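PDB 6NCW: beta-galacturonidase, which hydrolyses beta-linked galacturonides as a glycoside hydrolase of family 2, and may also act on beta-glucuronides. Local coordinates for residues P129-Y135 with V515-W521; E279-Q283 with D536-R540; G467-I471 with P526-K532; E484-V488 with K542-V547. Residues are numbered along the deposited sequence.

Overall arrangement
One continuous stretch of chain, residues 515-547, supplies the second segment of all four contacts. It follows strand 504-509, the last of the TIM barrel, and runs through the two-stranded sheet 515-516/529-530 to helix 544-553. Its partners are a loop of the N-terminal part (interaction 1), the loop after barrel strand 268-276 (interaction 2), the loop after strand 461-466 (interaction 3) and helix 484-500 (interaction 4). Interactions 1, 2 and 3 touch one another, with centres 12 to 14 Å apart. Interaction 4 touches 2 and 3 but lies about 24 Å, centre to centre, from 1. Interactions 1 and 3 carry galacturonate-binding residues, so this stretch ties the substrate pocket to the barrel's outer helices.

Interaction 1 (P129-Y135 with V515-W521); sequences PNDYQSY and VRVCDSW
This is an interdomain loop-to-loop contact: residues 129-135, between strands 109-117 and 142-147 of the N-terminal part, lie along residues 515-521, which follow the last strand of the TIM barrel. The two run antiparallel, closest at Tyr-132 and Val-517 (CA to CA 3.9 Å). Both are largely extended, except that Asp-131 bends (phi/psi -81/39) and a 3-10 segment begins at 519-521. Asn-130 pairs twice with Cys-518: its N donates to Cys-518 SG (3.5 Å), and Cys-518 N donates to Asn-130 O (3.3 Å). Cys-518 takes the m rotamer, which brings SG within reach. Two residues further along, Tyr-132 CA makes a CA-H...O contact with Arg-516 O (3.5 Å). Trp-521, also m, lays one indole face under the 130-131 peptide, with NE1 3.4 Å from Asn-130 C; Asp-131 CB sits 3.8 Å from the centroid of the six-membered ring, 8° off the normal, a CH-pi contact. Asp-131 is t, and its OD2 lies 3.3 Å from Val-517 CG1. Arg-516 leads to Tyr-474 of the second subunit. With its backbone held this way, the Asp-131 carboxylate meets Arg-525, Asn-530 and a bound glycerol; since Asp-131 binds galacturonate, the contact implies that the N-terminal part contributes an acidic group to a sugar site whose other known binding residues belong to the barrel domain.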
loop_
_atom_site.group_PDB
_atom_site.type_symbol
_atom_site.label_atom_id
_atom_site.label_comp_id
_atom_site.label_asym_id
_atom_site.label_seq_id
_atom_site.Cartn_x
_atom_site.Cartn_y
_atom_site.Cartn_z
ATOM N N PRO A 129 6.570 11.869 -27.031
ATOM C CA PRO A 129 6.846 11.363 -25.681
ATOM C C PRO A 129 6.875 12.551 -24.736
ATOM O O PRO A 129 7.548 13.546 -25.004
ATOM C CB PRO A 129 8.220 10.690 -25.817
ATOM C CG PRO A 129 8.333 10.383 -27.326
ATOM C CD PRO A 129 7.680 11.567 -27.955
ATOM N N ASN A 130 6.058 12.488 -23.688
ATOM C CA ASN A 130 5.812 13.677 -22.888
ATOM C C ASN A 130 5.369 13.265 -21.487
ATOM O O ASN A 130 5.172 12.079 -21.192
ATOM C CB ASN A 130 4.768 14.569 -23.566
ATOM C CG ASN A 130 5.090 16.061 -23.427
ATOM O OD1 ASN A 130 5.717 16.509 -22.445
ATOM N ND2 ASN A 130 4.675 16.835 -24.422
ATOM N N ASP A 131 5.189 14.279 -20.629
ATOM C CA ASP A 131 4.771 14.128 -19.231
ATOM C C ASP A 131 3.256 13.950 -19.084
ATOM O O ASP A 131 2.630 14.488 -18.161
ATOM C CB ASP A 131 5.276 15.335 -18.433
ATOM C CG ASP A 131 5.223 15.115 -16.905
ATOM O OD1 ASP A 131 5.044 16.082 -16.150
ATOM O OD2 ASP A 131 5.364 13.977 -16.446
ATOM N N TYR A 132 2.656 13.201 -20.004
ATOM C CA TYR A 132 1.271 12.755 -19.978
ATOM C C TYR A 132 1.129 11.770 -21.136
ATOM O O TYR A 132 1.960 11.745 -22.050
ATOM C CB TYR A 132 0.262 13.922 -20.116
ATOM C CG TYR A 132 0.374 14.692 -21.434
ATOM C CD1 TYR A 132 1.368 15.661 -21.605
ATOM C CD2 TYR A 132 -0.512 14.453 -22.500
ATOM C CE1 TYR A 132 1.483 16.372 -22.791
ATOM C CE2 TYR A 132 -0.404 15.161 -23.692
ATOM C CZ TYR A 132 0.607 16.111 -23.828
ATOM O OH TYR A 132 0.751 16.816 -24.985
ATOM N N GLN A 133 0.067 10.982 -21.103
ATOM C CA GLN A 133 -0.073 9.861 -22.028
ATOM C C GLN A 133 -0.820 10.292 -23.287
ATOM O O GLN A 133 -1.798 11.044 -23.210
ATOM C CB GLN A 133 -0.805 8.698 -21.348
ATOM C CG GLN A 133 -1.070 7.469 -22.258
ATOM C CD GLN A 133 0.214 6.786 -22.725
ATOM O OE1 GLN A 133 0.914 7.274 -23.612
ATOM N NE2 GLN A 133 0.528 5.660 -22.115
ATOM N N SER A 134 -0.343 9.830 -24.453
ATOM C CA SER A 134 -1.080 9.958 -25.724
ATOM C C SER A 134 -1.790 8.636 -25.967
ATOM O O SER A 134 -1.167 7.672 -26.416
ATOM C CB SER A 134 -0.149 10.279 -26.894
ATOM O OG SER A 134 0.314 11.613 -26.812
ATOM N N TYR A 135 -3.096 8.589 -25.681
ATOM C CA TYR A 135 -3.845 7.346 -25.767
ATOM C C TYR A 135 -4.183 7.035 -27.229
ATOM O O TYR A 135 -3.907 7.811 -28.133
ATOM C CB TYR A 135 -5.110 7.419 -24.902
ATOM C CG TYR A 135 -4.834 7.460 -23.390
ATOM C CD1 TYR A 135 -4.730 8.672 -22.695
ATOM C CD2 TYR A 135 -4.646 6.281 -22.671
ATOM C CE1 TYR A 135 -4.456 8.688 -21.298
ATOM C CE2 TYR A 135 -4.394 6.287 -21.306
ATOM C CZ TYR A 135 -4.289 7.488 -20.626
ATOM O OH TYR A 135 -4.016 7.448 -19.271
ATOM N N VAL A 515 -1.366 11.328 -12.757
ATOM C CA VAL A 515 -1.615 11.140 -14.192
ATOM C C VAL A 515 -0.565 10.198 -14.767
ATOM O O VAL A 515 0.629 10.360 -14.491
ATOM C CB VAL A 515 -1.569 12.474 -14.967
ATOM C CG1 VAL A 515 -1.674 12.220 -16.477
ATOM C CG2 VAL A 515 -2.660 13.463 -14.466
ATOM N N ARG A 516 -1.003 9.236 -15.594
ATOM C CA ARG A 516 -0.076 8.359 -16.304
ATOM C C ARG A 516 0.731 9.172 -17.311
ATOM O O ARG A 516 0.192 10.052 -17.981
ATOM C CB ARG A 516 -0.859 7.235 -17.004
ATOM C CG ARG A 516 -0.040 6.353 -17.973
ATOM C CD ARG A 516 0.954 5.426 -17.232
ATOM N NE ARG A 516 0.233 4.406 -16.459
ATOM C CZ ARG A 516 0.675 3.818 -15.356
ATOM N NH1 ARG A 516 1.848 4.176 -14.818
ATOM N NH2 ARG A 516 -0.077 2.884 -14.775
ATOM N N VAL A 517 2.036 8.883 -17.416
ATOM C CA VAL A 517 2.918 9.559 -18.375
ATOM C C VAL A 517 3.629 8.557 -19.288
ATOM O O VAL A 517 3.460 7.338 -19.150
ATOM C CB VAL A 517 3.952 10.440 -17.651
ATOM C CG1 VAL A 517 3.235 11.506 -16.794
ATOM C CG2 VAL A 517 4.850 9.580 -16.805
ATOM N N CYS A 518 4.438 9.065 -20.222
ATOM C CA CYS A 518 5.098 8.209 -21.193
ATOM C C CYS A 518 6.289 7.494 -20.568
ATOM O O CYS A 518 6.957 8.007 -19.668
ATOM C CB CYS A 518 5.544 9.014 -22.421
ATOM S SG CYS A 518 4.130 9.631 -23.452
ATOM N N ASP A 519 6.555 6.299 -21.083
ATOM C CA ASP A 519 7.625 5.461 -20.551
ATOM C C ASP A 519 8.965 6.180 -20.523
ATOM O O ASP A 519 9.782 5.935 -19.621
ATOM C CB ASP A 519 7.740 4.179 -21.389
ATOM C CG ASP A 519 6.488 3.290 -21.304
ATOM O OD1 ASP A 519 5.786 3.282 -20.249
ATOM O OD2 ASP A 519 6.211 2.576 -22.311
ATOM N N SER A 520 9.211 7.088 -21.474
ATOM C CA SER A 520 10.516 7.755 -21.497
ATOM C C SER A 520 10.741 8.688 -20.308
ATOM O O SER A 520 11.876 9.114 -20.091
ATOM C CB SER A 520 10.689 8.553 -22.790
ATOM O OG SER A 520 9.698 9.561 -22.868
ATOM N N TRP A 521 9.690 9.055 -19.571
ATOM C CA TRP A 521 9.804 9.942 -18.422
ATOM C C TRP A 521 9.995 9.203 -17.099
ATOM O O TRP A 521 10.086 9.861 -16.050
ATOM C CB TRP A 521 8.566 10.848 -18.338
ATOM C CG TRP A 521 8.653 12.007 -19.305
ATOM C CD1 TRP A 521 8.640 11.941 -20.661
ATOM C CD2 TRP A 521 8.804 13.383 -18.965
ATOM N NE1 TRP A 521 8.774 13.199 -21.196
ATOM C CE2 TRP A 521 8.891 14.101 -20.167
ATOM C CE3 TRP A 521 8.902 14.078 -17.748
ATOM C CZ2 TRP A 521 9.039 15.484 -20.198
ATOM C CZ3 TRP A 521 9.060 15.440 -17.776
ATOM C CH2 TRP A 521 9.128 16.135 -18.993
#

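Interaction 2 (E279-Q283 with D536-R540)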
loop_
_atom_site.group_PDB
_atom_site.type_symbol
_atom_site.label_atom_id
_atom_site.label_comp_id
_atom_site.label_asym_id
_atom_site.label_seq_id
_atom_site.Cartn_x
_atom_site.Cartn_y
_atom_site.Cartn_z
ATOM N N GLU A 279 -7.172 15.321 -18.504
ATOM C CA GLU A 279 -8.142 14.273 -18.823
ATOM C C GLU A 279 -7.426 12.924 -18.701
ATOM O O GLU A 279 -6.900 12.379 -19.678
ATOM C CB GLU A 279 -8.730 14.477 -20.218
ATOM C CG GLU A 279 -9.589 15.764 -20.347
ATOM C CD GLU A 279 -10.311 15.886 -21.715
ATOM O OE1 GLU A 279 -11.395 16.528 -21.785
ATOM O OE2 GLU A 279 -9.776 15.356 -22.714
ATOM N N ASP A 280 -7.372 12.384 -17.480
ATOM C CA ASP A 280 -6.714 11.099 -17.280
ATOM C C ASP A 280 -7.367 10.356 -16.121
ATOM O O ASP A 280 -7.766 10.968 -15.125
ATOM C CB ASP A 280 -5.220 11.290 -17.030
ATOM C CG ASP A 280 -4.429 9.986 -17.163
ATOM O OD1 ASP A 280 -4.138 9.364 -16.116
ATOM O OD2 ASP A 280 -4.111 9.584 -18.317
ATOM N N HIS A 281 -7.474 9.034 -16.254
ATOM C CA HIS A 281 -8.141 8.231 -15.232
ATOM C C HIS A 281 -7.678 6.799 -15.428
ATOM O O HIS A 281 -7.503 6.373 -16.580
ATOM C CB HIS A 281 -9.666 8.338 -15.353
ATOM C CG HIS A 281 -10.434 7.581 -14.315
ATOM N ND1 HIS A 281 -10.488 6.203 -14.280
ATOM C CD2 HIS A 281 -11.223 8.015 -13.301
ATOM C CE1 HIS A 281 -11.267 5.821 -13.284
ATOM N NE2 HIS A 281 -11.712 6.899 -12.665
ATOM N N PRO A 282 -7.468 6.038 -14.351
ATOM C CA PRO A 282 -6.859 4.705 -14.485
ATOM C C PRO A 282 -7.720 3.686 -15.199
ATOM O O PRO A 282 -7.166 2.714 -15.719
ATOM C CB PRO A 282 -6.596 4.279 -13.035
ATOM C CG PRO A 282 -7.238 5.292 -12.180
ATOM C CD PRO A 282 -7.429 6.541 -12.973
ATOM N N GLN A 283 -9.043 3.851 -15.232
ATOM C CA GLN A 283 -9.905 2.920 -15.949
ATOM C C GLN A 283 -10.359 3.449 -17.295
ATOM O O GLN A 283 -10.720 2.655 -18.167
ATOM C CB GLN A 283 -11.171 2.589 -15.154
ATOM C CG GLN A 283 -11.002 1.747 -13.908
ATOM C CD GLN A 283 -12.354 1.520 -13.263
ATOM O OE1 GLN A 283 -12.801 2.325 -12.461
ATOM N NE2 GLN A 283 -13.049 0.461 -13.678
ATOM N N ASP A 536 -4.894 10.934 -5.549
ATOM C CA ASP A 536 -4.142 10.020 -6.408
ATOM C C ASP A 536 -4.968 9.651 -7.649
ATOM O O ASP A 536 -6.063 10.182 -7.881
ATOM C CB ASP A 536 -3.654 8.798 -5.623
ATOM C CG ASP A 536 -4.716 7.734 -5.376
ATOM O OD1 ASP A 536 -5.938 7.953 -5.568
ATOM O OD2 ASP A 536 -4.297 6.625 -4.968
ATOM N N GLU A 537 -4.430 8.758 -8.487
ATOM C CA GLU A 537 -5.129 8.473 -9.739
ATOM C C GLU A 537 -6.491 7.848 -9.480
ATOM O O GLU A 537 -7.380 7.985 -10.311
ATOM C CB GLU A 537 -4.285 7.585 -10.672
ATOM C CG GLU A 537 -3.970 6.158 -10.155
ATOM C CD GLU A 537 -2.723 6.111 -9.273
ATOM O OE1 GLU A 537 -2.409 7.140 -8.631
ATOM O OE2 GLU A 537 -2.047 5.048 -9.223
ATOM N N TYR A 538 -6.695 7.222 -8.318
ATOM C CA TYR A 538 -7.996 6.680 -7.974
ATOM C C TYR A 538 -8.838 7.663 -7.180
ATOM O O TYR A 538 -9.829 7.254 -6.582
ATOM C CB TYR A 538 -7.845 5.354 -7.232
ATOM C CG TYR A 538 -7.177 4.307 -8.099
ATOM C CD1 TYR A 538 -7.872 3.711 -9.141
ATOM C CD2 TYR A 538 -5.850 3.931 -7.888
ATOM C CE1 TYR A 538 -7.274 2.757 -9.960
ATOM C CE2 TYR A 538 -5.228 2.977 -8.702
ATOM C CZ TYR A 538 -5.968 2.397 -9.749
ATOM O OH TYR A 538 -5.408 1.462 -10.589
ATOM N N ARG A 539 -8.470 8.948 -7.194
ATOM C CA ARG A 539 -9.220 10.050 -6.591
ATOM C C ARG A 539 -9.261 9.960 -5.064
ATOM O O ARG A 539 -10.172 10.518 -4.423
ATOM C CB ARG A 539 -10.645 10.157 -7.168
ATOM C CG ARG A 539 -10.752 10.991 -8.470
ATOM C CD ARG A 539 -9.831 10.486 -9.587
ATOM N NE ARG A 539 -10.008 11.255 -10.816
ATOM C CZ ARG A 539 -9.267 11.131 -11.923
ATOM N NH1 ARG A 539 -8.277 10.244 -12.003
ATOM N NH2 ARG A 539 -9.532 11.902 -12.969
ATOM N N ARG A 540 -8.291 9.264 -4.468
ATOM C CA ARG A 540 -8.176 9.155 -3.014
ATOM C C ARG A 540 -7.423 10.367 -2.475
ATOM O O ARG A 540 -6.344 10.693 -2.983
ATOM C CB ARG A 540 -7.456 7.871 -2.615
ATOM C CG ARG A 540 -8.207 6.594 -3.041
ATOM C CD ARG A 540 -7.466 5.323 -2.575
ATOM N NE ARG A 540 -6.204 5.099 -3.300
ATOM C CZ ARG A 540 -5.515 3.967 -3.255
ATOM N NH1 ARG A 540 -5.956 2.957 -2.502
ATOM N NH2 ARG A 540 -4.377 3.853 -3.934
HETATM O O HOH W 1 -5.279 9.406 -13.472
#
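Asp-536 opens a tight turn and braces it from within. Its O accepts from Arg-539 N (2.8 Å), its N donates to Arg-540 O (3.0 Å), and its OD1 receives Arg-540 N (2.9 Å). Glu-537 follows at the first corner, its CA 6.3 Å from that of His-281. Pro-282 CD rests 3.0 Å from Glu-537 O, while the glutamate carboxylate forms a salt bridge with Arg-527. Tyr-538 meets the same proline: its CE1 lies 3.4 Å from Pro-282 CG, and its ring also meets Tyr-538 of the third subunit. Arg-539, left-handed (67/23), carries the polar link. Its NH2 and NH1 both donate to Asp-280 O, at 2.9 and 3.2 Å, and NH1 also bonds Glu-537 O (3.0 Å), so the guanidinium joins the two backbones. His-281 CD2 lies over a guanidinium face, 3.9 Å from Arg-539 NH1, and Arg-539 NE forms a salt bridge with Asp-296. A water binds Asp-280 OD1 at 2.9 Å and, weakly, Arg-539 NH1 at 3.4 Å; Tyr-135 OH also holds the Asp-280 carboxylate, and Arg-516 N donates to OD1. Arg-540, just past the turn, bridges back through NH2 to Asp-536 OD2 (3.0 Å). The type I turn with left-handed Arg-539 in the G1 bulge position is the pattern of a 3:5 hairpin, set here against the loop after the first strand of a TIM barrel.

Interaction 3 (G467-I471 with P526-K532); sequences GAGAI and PRTMNNK
Asn-531 (m, chi2 -87°) organises the turn at 526-529 from inside: its ND2 donates to Pro-526 O (3.0 Å) and its OD1 accepts from Arg-527 NE and NH2 (3.0 Å each). The chain turns through left-handed Arg-527 (65/16) and Thr-528 (48/48), closed by Met-529 N to Pro-526 O (3.1 Å). Ile-471 (m, t) lies on this turn, CD1 3.8 Å from Pro-526 CB and CG2 4.3 Å from Arg-527 CD; Arg-527 (m, t, m) pairs mainly with Glu-537. Asn-530 is t, its OD1 taking Lys-532 N (3.2 Å), an Asx turn. Lys-532 (m, t, t, p) sets CG 3.7 Å from Gly-469 N and bonds Tyr-434 through NZ; like Asn-530, it binds galacturonate. Residues 468-471 are extended and run antiparallel, Gly-469 CA 4.1 Å from Lys-532 CA. Ala-470 N donates to Asn-531 O (3.1 Å); a water accepts from Ala-468 N (2.8 Å), within donating distance of Lys-532 O (3.0 Å). The 467-471 loop leaves barrel strand 461-466 between the turn and helix 484-500, on which Ala-468 and Ala-470 pack.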
loop_
_atom_site.group_PDB
_atom_site.type_symbol
_atom_site.label_atom_id
_atom_site.label_comp_id
_atom_site.label_asym_id
_atom_site.label_seq_id
_atom_site.Cartn_x
_atom_site.Cartn_y
_atom_site.Cartn_z
ATOM N N GLY A 467 3.275 23.256 -6.972
ATOM C CA GLY A 467 2.885 22.048 -6.264
ATOM C C GLY A 467 4.079 21.168 -5.922
ATOM O O GLY A 467 5.234 21.613 -5.939
ATOM N N ALA A 468 3.776 19.906 -5.614
ATOM C CA ALA A 468 4.799 19.012 -5.084
ATOM C C ALA A 468 4.367 17.561 -5.268
ATOM O O ALA A 468 3.174 17.243 -5.228
ATOM C CB ALA A 468 5.053 19.298 -3.599
ATOM N N GLY A 469 5.351 16.681 -5.418
ATOM C CA GLY A 469 5.054 15.264 -5.548
ATOM C C GLY A 469 4.729 14.628 -4.210
ATOM O O GLY A 469 5.137 15.098 -3.146
ATOM N N ALA A 470 3.969 13.539 -4.277
ATOM C CA ALA A 470 3.743 12.664 -3.134
ATOM C C ALA A 470 3.211 11.342 -3.663
ATOM O O ALA A 470 2.233 11.328 -4.416
ATOM C CB ALA A 470 2.749 13.264 -2.145
ATOM N N ILE A 471 3.841 10.238 -3.277
ATOM C CA ILE A 471 3.318 8.921 -3.618
ATOM C C ILE A 471 2.309 8.553 -2.542
ATOM O O ILE A 471 2.676 8.435 -1.369
ATOM C CB ILE A 471 4.441 7.875 -3.716
ATOM C CG1 ILE A 471 5.453 8.273 -4.805
ATOM C CG2 ILE A 471 3.834 6.498 -3.993
ATOM C CD1 ILE A 471 6.826 7.551 -4.671
ATOM N N PRO A 526 8.152 8.596 -10.577
ATOM C CA PRO A 526 7.835 7.344 -9.873
ATOM C C PRO A 526 6.543 6.726 -10.390
ATOM O O PRO A 526 5.556 7.424 -10.653
ATOM C CB PRO A 526 7.698 7.785 -8.406
ATOM C CG PRO A 526 8.564 9.011 -8.296
ATOM C CD PRO A 526 8.479 9.697 -9.660
ATOM N N ARG A 527 6.565 5.397 -10.546
ATOM C CA ARG A 527 5.433 4.611 -11.031
ATOM C C ARG A 527 5.056 4.932 -12.477
ATOM O O ARG A 527 3.952 4.569 -12.911
ATOM C CB ARG A 527 4.192 4.792 -10.140
ATOM C CG ARG A 527 4.455 4.803 -8.619
ATOM C CD ARG A 527 3.122 4.835 -7.872
ATOM N NE ARG A 527 2.485 6.126 -8.059
ATOM C CZ ARG A 527 1.180 6.311 -8.179
ATOM N NH1 ARG A 527 0.351 5.272 -8.117
ATOM N NH2 ARG A 527 0.698 7.537 -8.364
ATOM N N THR A 528 5.938 5.596 -13.239
ATOM C CA THR A 528 5.597 6.141 -14.560
ATOM C C THR A 528 4.278 6.918 -14.459
ATOM O O THR A 528 3.320 6.726 -15.230
ATOM C CB THR A 528 5.547 5.037 -15.632
ATOM O OG1 THR A 528 6.791 4.331 -15.646
ATOM C CG2 THR A 528 5.353 5.611 -17.047
ATOM N N MET A 529 4.227 7.769 -13.434
ATOM C CA MET A 529 3.109 8.654 -13.142
ATOM C C MET A 529 3.695 10.006 -12.799
ATOM O O MET A 529 4.809 10.082 -12.275
ATOM C CB MET A 529 2.264 8.187 -11.940
ATOM C CG MET A 529 1.653 6.814 -12.061
ATOM S SD MET A 529 0.261 6.694 -13.212
ATOM C CE MET A 529 -1.019 7.563 -12.302
ATOM N N ASN A 530 2.949 11.067 -13.099
ATOM C CA ASN A 530 3.184 12.358 -12.462
ATOM C C ASN A 530 2.425 12.317 -11.144
ATOM O O ASN A 530 1.201 12.126 -11.137
ATOM C CB ASN A 530 2.719 13.517 -13.354
ATOM C CG ASN A 530 3.069 14.906 -12.777
ATOM O OD1 ASN A 530 2.625 15.271 -11.692
ATOM N ND2 ASN A 530 3.841 15.684 -13.526
ATOM N N ASN A 531 3.148 12.444 -10.028
ATOM C CA ASN A 531 2.601 12.157 -8.707
ATOM C C ASN A 531 2.207 13.408 -7.938
ATOM O O ASN A 531 2.111 13.361 -6.700
ATOM C CB ASN A 531 3.612 11.354 -7.880
ATOM C CG ASN A 531 3.958 10.039 -8.526
ATOM O OD1 ASN A 531 3.270 9.055 -8.316
ATOM N ND2 ASN A 531 5.035 10.014 -9.311
ATOM N N LYS A 532 1.992 14.523 -8.626
ATOM C CA LYS A 532 1.752 15.770 -7.923
ATOM C C LYS A 532 0.280 16.015 -7.693
ATOM O O LYS A 532 -0.104 17.128 -7.322
ATOM C CB LYS A 532 2.399 16.921 -8.681
ATOM C CG LYS A 532 3.923 16.723 -8.839
ATOM C CD LYS A 532 4.623 17.986 -9.305
ATOM C CE LYS A 532 6.132 17.757 -9.483
ATOM N NZ LYS A 532 6.450 16.905 -10.645
HETATM O O HOH W 2 1.023 19.376 -5.765
#

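Interaction 4 (E484-V488 with K542-V547)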
loop_
_atom_site.group_PDB
_atom_site.type_symbol
_atom_site.label_atom_id
_atom_site.label_comp_id
_atom_site.label_asym_id
_atom_site.label_seq_id
_atom_site.Cartn_x
_atom_site.Cartn_y
_atom_site.Cartn_z
ATOM N N GLU A 484 3.837 11.955 1.790
ATOM C CA GLU A 484 2.665 12.807 1.890
ATOM C C GLU A 484 2.870 13.933 2.892
ATOM O O GLU A 484 2.323 15.027 2.707
ATOM C CB GLU A 484 1.440 11.967 2.276
ATOM C CG GLU A 484 0.952 11.027 1.166
ATOM C CD GLU A 484 -0.380 10.372 1.499
ATOM O OE1 GLU A 484 -1.383 11.117 1.624
ATOM O OE2 GLU A 484 -0.422 9.117 1.641
ATOM N N GLU A 485 3.614 13.680 3.974
ATOM C CA GLU A 485 3.888 14.746 4.939
ATOM C C GLU A 485 4.655 15.882 4.297
ATOM O O GLU A 485 4.325 17.055 4.494
ATOM C CB GLU A 485 4.666 14.210 6.132
ATOM C CG GLU A 485 3.873 13.245 6.960
ATOM C CD GLU A 485 4.193 11.791 6.608
ATOM O OE1 GLU A 485 4.800 11.538 5.537
ATOM O OE2 GLU A 485 3.830 10.909 7.414
ATOM N N TYR A 486 5.688 15.568 3.519
ATOM C CA TYR A 486 6.407 16.664 2.894
ATOM C C TYR A 486 5.490 17.445 1.962
ATOM O O TYR A 486 5.581 18.674 1.881
ATOM C CB TYR A 486 7.635 16.181 2.130
ATOM C CG TYR A 486 8.382 17.369 1.575
ATOM C CD1 TYR A 486 8.142 17.834 0.282
ATOM C CD2 TYR A 486 9.270 18.078 2.375
ATOM C CE1 TYR A 486 8.812 18.951 -0.221
ATOM C CE2 TYR A 486 9.943 19.178 1.888
ATOM C CZ TYR A 486 9.712 19.615 0.584
ATOM O OH TYR A 486 10.378 20.729 0.115
ATOM N N GLN A 487 4.613 16.750 1.229
ATOM C CA GLN A 487 3.744 17.460 0.299
ATOM C C GLN A 487 2.827 18.419 1.047
ATOM O O GLN A 487 2.495 19.494 0.537
ATOM C CB GLN A 487 2.911 16.487 -0.535
ATOM C CG GLN A 487 2.052 17.204 -1.578
ATOM C CD GLN A 487 1.024 16.296 -2.246
ATOM O OE1 GLN A 487 0.296 15.540 -1.570
ATOM N NE2 GLN A 487 0.953 16.362 -3.575
ATOM N N VAL A 488 2.391 18.028 2.249
ATOM C CA VAL A 488 1.589 18.910 3.090
ATOM C C VAL A 488 2.338 20.213 3.346
ATOM O O VAL A 488 1.800 21.306 3.142
ATOM C CB VAL A 488 1.234 18.208 4.415
ATOM C CG1 VAL A 488 0.766 19.248 5.472
ATOM C CG2 VAL A 488 0.181 17.144 4.187
ATOM N N LYS A 542 -4.919 12.666 -0.726
ATOM C CA LYS A 542 -3.651 12.625 -0.012
ATOM C C LYS A 542 -3.739 13.541 1.213
ATOM O O LYS A 542 -4.716 14.270 1.388
ATOM C CB LYS A 542 -2.507 13.055 -0.930
ATOM C CG LYS A 542 -2.278 12.139 -2.123
ATOM C CD LYS A 542 -1.131 12.622 -2.992
ATOM C CE LYS A 542 -1.198 11.952 -4.373
ATOM N NZ LYS A 542 -0.207 12.508 -5.299
ATOM N N LEU A 543 -2.719 13.498 2.083
ATOM C CA LEU A 543 -2.777 14.333 3.283
ATOM C C LEU A 543 -2.901 15.814 2.919
ATOM O O LEU A 543 -3.690 16.542 3.531
ATOM C CB LEU A 543 -1.552 14.101 4.178
ATOM C CG LEU A 543 -1.321 12.716 4.806
ATOM C CD1 LEU A 543 -0.020 12.694 5.598
ATOM C CD2 LEU A 543 -2.481 12.351 5.727
ATOM N N ALA A 544 -2.159 16.264 1.898
ATOM C CA ALA A 544 -2.210 17.654 1.457
ATOM C C ALA A 544 -3.607 18.109 1.043
ATOM O O ALA A 544 -3.822 19.308 0.879
ATOM C CB ALA A 544 -1.249 17.874 0.286
ATOM N N TYR A 545 -4.559 17.197 0.871
ATOM C CA TYR A 545 -5.902 17.603 0.482
ATOM C C TYR A 545 -6.502 18.552 1.513
ATOM O O TYR A 545 -7.144 19.550 1.154
ATOM C CB TYR A 545 -6.753 16.350 0.289
ATOM C CG TYR A 545 -8.188 16.506 -0.173
ATOM C CD1 TYR A 545 -9.181 16.968 0.690
ATOM C CD2 TYR A 545 -8.571 16.072 -1.442
ATOM C CE1 TYR A 545 -10.490 17.051 0.288
ATOM C CE2 TYR A 545 -9.875 16.144 -1.851
ATOM C CZ TYR A 545 -10.829 16.637 -0.994
ATOM O OH TYR A 545 -12.124 16.699 -1.424
ATOM N N GLU A 546 -6.257 18.287 2.798
ATOM C CA GLU A 546 -6.833 19.133 3.844
ATOM C C GLU A 546 -6.136 20.488 3.926
ATOM O O GLU A 546 -6.755 21.473 4.335
ATOM C CB GLU A 546 -6.779 18.417 5.193
ATOM C CG GLU A 546 -7.678 17.182 5.258
ATOM C CD GLU A 546 -9.145 17.520 4.976
ATOM O OE1 GLU A 546 -9.794 16.820 4.153
ATOM O OE2 GLU A 546 -9.642 18.507 5.565
ATOM N N VAL A 547 -4.868 20.557 3.517
ATOM C CA VAL A 547 -4.137 21.821 3.481
ATOM C C VAL A 547 -4.674 22.728 2.377
ATOM O O VAL A 547 -4.841 23.941 2.571
ATOM C CB VAL A 547 -2.632 21.537 3.302
ATOM C CG1 VAL A 547 -1.929 22.710 2.618
ATOM C CG2 VAL A 547 -1.991 21.283 4.643
HETATM O O HOH W 3 0.067 14.808 0.984
#
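Val-488 overlaps three residues at the beginning of the last helical segment: its CG2 lies 3.5 Å from Leu-543 CB and 4.2 Å from Ala-544 CB, and its CG1 packs 3.5 Å from Val-547 CG2. Backbones come close here, with the CA atoms of Val-488 and Ala-544 4.3 Å apart. One turn earlier, Glu-484 (m) extends its OE1 to Leu-543 N (2.8 Å), while OE2 bonds Gly-473 N and forms a salt bridge with Arg-475 of the fourth subunit. Leu-543 CD1 also reaches Glu-485 CG at 4.2 Å. In the TIM barrel, helix 484-500 links strands 461-466 and 504-509, the last two of the barrel, and helix 544-553 follows the final strand, so these are its last two outer helices in contact. A water between them accepts from Ala-544 N (2.8 Å) and donates to Glu-484 O (2.8 Å) and Gln-487 OE1 (2.7 Å). The same OE1 sits 3.4 Å from Ala-544 CB and 3.5 Å from Lys-542 CD; Gln-487 NE2 turns to Ala-468 O and Gly-533 O. Lys-542, extended past Gln-487, takes its NZ to Asp-514 in a salt bridge and to Ala-470 O.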